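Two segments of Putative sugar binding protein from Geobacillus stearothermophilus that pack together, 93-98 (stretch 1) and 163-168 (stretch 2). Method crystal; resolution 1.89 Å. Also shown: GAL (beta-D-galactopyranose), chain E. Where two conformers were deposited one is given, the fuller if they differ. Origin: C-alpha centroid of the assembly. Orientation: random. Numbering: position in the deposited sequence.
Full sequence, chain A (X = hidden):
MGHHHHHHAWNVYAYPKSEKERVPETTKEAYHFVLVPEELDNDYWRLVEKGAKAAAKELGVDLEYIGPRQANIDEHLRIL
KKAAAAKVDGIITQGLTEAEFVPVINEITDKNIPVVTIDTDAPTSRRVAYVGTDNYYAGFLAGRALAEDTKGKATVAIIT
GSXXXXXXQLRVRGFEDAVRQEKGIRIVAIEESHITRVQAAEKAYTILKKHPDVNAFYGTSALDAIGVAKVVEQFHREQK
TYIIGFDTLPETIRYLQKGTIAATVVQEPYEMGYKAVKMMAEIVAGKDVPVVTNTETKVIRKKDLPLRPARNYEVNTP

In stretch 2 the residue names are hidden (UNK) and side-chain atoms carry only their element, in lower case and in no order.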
ATOM      1  N   THR A  93      -8.058   8.816  -4.823  1.00 18.00           N
ATOM      2  CA  THR A  93      -7.050   8.062  -5.557  1.00 18.50           C
ATOM      3  C   THR A  93      -5.715   8.133  -4.829  1.00 16.43           C
ATOM      4  O   THR A  93      -5.446   9.069  -4.079  1.00 16.42           O
ATOM      5  CB  THR A  93      -6.864   8.614  -6.972  1.00 20.52           C
ATOM      6  OG1 THR A  93      -5.866   7.855  -7.654  1.00 19.94           O
ATOM      7  CG2 THR A  93      -6.407  10.061  -6.891  1.00 18.71           C
ATOM      8  N   GLN A  94      -4.863   7.152  -5.101  1.00 20.35           N
ATOM      9  CA  GLN A  94      -3.456   7.283  -4.747  1.00 17.52           C
ATOM     10  C   GLN A  94      -2.826   8.397  -5.572  1.00 21.06           C
ATOM     11  O   GLN A  94      -3.175   8.608  -6.739  1.00 19.67           O
ATOM     12  CB  GLN A  94      -2.701   5.993  -5.034  1.00 14.92           C
ATOM     13  CG  GLN A  94      -3.017   4.812  -4.168  1.00 17.71           C
ATOM     14  CD  GLN A  94      -2.608   3.530  -4.879  1.00 20.08           C
ATOM     15  OE1 GLN A  94      -3.122   3.240  -5.955  1.00 20.03           O
ATOM     16  NE2 GLN A  94      -1.649   2.783  -4.303  1.00 18.05           N
ATOM     17  N   GLY A  95      -1.899   9.121  -4.961  1.00 23.03           N
ATOM     18  CA  GLY A  95      -0.988   9.928  -5.745  1.00 20.98           C
ATOM     19  C   GLY A  95       0.172   9.030  -6.099  1.00 23.69           C
ATOM     20  O   GLY A  95       1.239   9.127  -5.488  1.00 25.81           O
ATOM     21  N   LEU A  96      -0.038   8.126  -7.066  1.00 26.62           N
ATOM     22  CA  LEU A  96       0.816   6.944  -7.191  1.00 23.96           C
ATOM     23  C   LEU A  96       2.266   7.312  -7.489  1.00 27.39           C
ATOM     24  O   LEU A  96       3.195   6.691  -6.951  1.00 25.66           O
ATOM     25  CB  LEU A  96       0.261   6.017  -8.268  1.00 23.72           C
ATOM     26  CG  LEU A  96       0.717   4.563  -8.241  1.00 24.29           C
ATOM     27  CD1 LEU A  96       0.562   3.979  -6.832  1.00 21.58           C
ATOM     28  CD2 LEU A  96      -0.110   3.779  -9.247  1.00 27.75           C
ATOM     29  N   THR A  97       2.484   8.299  -8.357  1.00 28.26           N
ATOM     30  CA  THR A  97       3.811   8.846  -8.613  1.00 28.02           C
ATOM     31  C   THR A  97       3.746  10.356  -8.482  1.00 34.21           C
ATOM     32  O   THR A  97       2.679  10.959  -8.582  1.00 31.11           O
ATOM     33  CB  THR A  97       4.338   8.497 -10.006  1.00 30.24           C
ATOM     34  OG1 THR A  97       3.469   9.071 -11.000  1.00 30.06           O
ATOM     35  CG2 THR A  97       4.418   6.993 -10.189  1.00 32.40           C
ATOM     36  N   GLU A  98       4.904  10.971  -8.267  1.00 30.55           N
ATOM     37  CA  GLU A  98       4.928  12.423  -8.189  1.00 33.48           C
ATOM     38  C   GLU A  98       4.984  13.053  -9.569  1.00 35.43           C
ATOM     39  O   GLU A  98       4.382  14.113  -9.791  1.00 35.92           O
ATOM     40  CB  GLU A  98       6.119  12.902  -7.354  1.00 33.68           C
ATOM     41  CG  GLU A  98       6.039  14.397  -7.070  1.00 42.61           C
ATOM     42  CD  GLU A  98       7.346  15.004  -6.618  1.00 43.42           C
ATOM     43  OE1 GLU A  98       7.698  14.823  -5.432  1.00 47.85           O
ATOM     44  OE2 GLU A  98       8.006  15.677  -7.443  1.00 47.83           O
ATOM     45  N   UNK A 163       9.300   0.093  -8.421  1.00 25.37           N
ATOM     46  CA  UNK A 163      10.340   1.068  -8.111  1.00 28.48           C
ATOM     47  C   UNK A 163       9.896   2.505  -8.335  1.00 32.55           C
ATOM     48  O   UNK A 163      10.620   3.426  -7.939  1.00 35.76           O
ATOM     49  c   UNK A 163      12.231  -0.550  -8.697  1.00 30.40           C
ATOM     50  c   UNK A 163      11.583   0.802  -8.958  1.00 32.74           C
ATOM     51  c   UNK A 163      12.758  -0.607  -7.275  1.00 30.69           C
ATOM     52  c   UNK A 163      13.336  -0.823  -9.708  1.00 40.68           C
ATOM     53  N   UNK A 164       8.736   2.715  -8.948  1.00 30.17           N
ATOM     54  CA  UNK A 164       8.235   4.044  -9.279  0.98 32.33           C
ATOM     55  C   UNK A 164       7.129   4.526  -8.349  1.00 28.47           C
ATOM     56  O   UNK A 164       6.988   5.733  -8.148  1.00 34.23           O
ATOM     57  c   UNK A 164       8.807   3.648 -11.684  0.98 31.07           C
ATOM     58  o   UNK A 164       6.617   3.145 -10.858  0.98 34.75           O
ATOM     59  c   UNK A 164       7.715   4.062 -10.723  0.98 32.63           C
ATOM     60  N   UNK A 165       6.333   3.616  -7.785  1.00 27.38           N
ATOM     61  CA  UNK A 165       5.231   4.027  -6.919  1.00 24.49           C
ATOM     62  C   UNK A 165       5.744   4.663  -5.634  1.00 26.47           C
ATOM     63  O   UNK A 165       6.643   4.139  -4.965  1.00 20.71           O
ATOM     64  c   UNK A 165       4.332   2.845  -6.575  1.00 27.96           C
ATOM     65  N   UNK A 166       5.119   5.781  -5.271  1.00 23.70           N
ATOM     66  CA  UNK A 166       5.623   6.619  -4.197  1.00 22.93           C
ATOM     67  C   UNK A 166       5.584   5.908  -2.850  1.00 19.45           C
ATOM     68  O   UNK A 166       6.518   6.041  -2.057  1.00 24.48           O
ATOM     69  c   UNK A 166       4.825   7.929  -4.153  1.00 22.59           C
ATOM     70  N   UNK A 167       4.514   5.158  -2.555  1.00 20.01           N
ATOM     71  CA  UNK A 167       4.441   4.503  -1.246  1.00 21.66           C
ATOM     72  C   UNK A 167       5.458   3.377  -1.135  1.00 22.50           C
ATOM     73  O   UNK A 167       6.020   3.144  -0.057  1.00 20.80           O
ATOM     74  c   UNK A 167       1.555   2.019  -1.794  1.00 18.46           C
ATOM     75  c   UNK A 167       2.484   2.994  -1.944  1.00 18.80           C
ATOM     76  c   UNK A 167       2.118   2.066  -3.915  1.00 20.81           C
ATOM     77  c   UNK A 167       3.027   3.982  -0.952  1.00 18.64           C
ATOM     78  n   UNK A 167       2.800   3.011  -3.287  1.00 20.48           N
ATOM     79  n   UNK A 167       1.351   1.452  -3.032  1.00 17.59           N
ATOM     80  N   UNK A 168       5.712   2.684  -2.242  1.00 19.88           N
ATOM     81  CA  UNK A 168       6.749   1.658  -2.264  1.00 19.45           C
ATOM     82  C   UNK A 168       8.123   2.271  -2.060  1.00 23.01           C
ATOM     83  O   UNK A 168       8.931   1.758  -1.275  1.00 22.85           O
ATOM     84  n   UNK A 168       4.152  -0.383  -1.767  1.00 21.51           N
ATOM     85  c   UNK A 168       6.686   0.889  -3.587  1.00 19.71           C
ATOM     86  c   UNK A 168       5.045  -0.780  -2.675  1.00 23.54           C
ATOM     87  o   UNK A 168       5.620  -1.865  -2.612  1.00 19.96           O
ATOM     88  c   UNK A 168       5.353   0.193  -3.798  1.00 22.26           C
TER
HETATM   89  C1  GAL E 401      -0.431  -2.523  -0.003  1.00 16.19           C
HETATM   90  C2  GAL E 401      -0.502  -1.114  -0.556  1.00 17.95           C
HETATM   91  C3  GAL E 401      -1.560  -0.995  -1.667  1.00 17.31           C
HETATM   92  C4  GAL E 401      -1.283  -2.011  -2.763  1.00 16.41           C
HETATM   93  C5  GAL E 401      -1.130  -3.403  -2.173  1.00 20.18           C
HETATM   94  C6  GAL E 401      -0.668  -4.433  -3.207  1.00 19.10           C
HETATM   95  O1  GAL E 401       0.571  -2.595   0.993  1.00 20.53           O
HETATM   96  O2  GAL E 401      -0.839  -0.175   0.475  1.00 16.36           O
HETATM   97  O3  GAL E 401      -1.472   0.258  -2.272  1.00 18.48           O
HETATM   98  O4  GAL E 401      -0.090  -1.662  -3.474  1.00 18.15           O
HETATM   99  O5  GAL E 401      -0.142  -3.454  -1.066  1.00 19.67           O
HETATM  100  O6  GAL E 401      -0.894  -5.746  -2.744  1.00 20.40           O
HETATM  101  O   HOH W   1       6.663   8.482  -7.266  1.00 38.69           O

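Position 163 carries four side-chain carbons, the second of them forked, and no heteroatom. None comes within reach of stretch 1; the CB of 163 stays 9.5 Å from Thr97 CG2. A four-carbon chain that branches at its second atom is leucine, so this is Leu163.

At position 164 a single carbon bears one oxygen and one carbon. The contact with stretch 1 involves mainly its backbone: the carbonyl O of 164 lies 3.5 Å from CG2 of Thr97, whereas the CB of 164 is 4.4 Å from that same methyl. The short branched side chain with its one oxygen is that of threonine, Thr164. Its O also accepts a hydrogen bond from a water (2.9 Å from the water oxygen), which in turn accepts one from Glu98 N, 3.2 Å from its oxygen, so a solvent bridge joins the two stretches.

Position 165 has one side-chain carbon. The CB of 165 packs 3.9 Å from Leu96 CD1, and the CA of 165 lies 3.4 Å from Leu96 O in a CA-H...O contact. A lone methyl identifies Ala165, which occupies the N-cap position, right before the helix.

Position 166 again has a lone carbon, and its CA-to-CB bond points toward stretch 1, with CB 4.0 Å from Gly95 O. This is Ala166. Its backbone N, at the start of the helix, donates to Leu96 O at 2.7 Å with an N-H...O angle of 162°, a short and nearly straight hydrogen bond.

Position 167 shows one carbon followed by a five-membered ring of three carbons and two nitrogens. One ring carbon, lying between the two nitrogens, is 3.8 Å from Leu96 CD1, and a ring nitrogen is 3.5 Å from Gln94 NE2. The ring is an imidazole, hence His167. Its NE2 donates to galactose O3 at 3.2 Å and, weakly, to galactose O4 at 3.5 Å from NE2.

Position 168 has three carbons in a row, the third carrying one oxygen and one nitrogen, a terminal amide. Nothing in it touches stretch 1; the second carbon of 168 is 6.8 Å from Leu96 CD1. This is Gln168.

The contact is small, burying 238 Å² in total, and centres on Leu96. Its carbonyl receives the Ala166 amide and the Ala165 CA-H, while its CD1 methyl reaches both Ala165 CB and His167 CE1. Beyond this anchor, Gln94 and His167 converge on the sugar: Gln94 NE2 and His167 NE2 each lie 3.2 Å from galactose O3, consistent with a sugar binding protein.

Stretch 2 (163-168) LTAAHQ
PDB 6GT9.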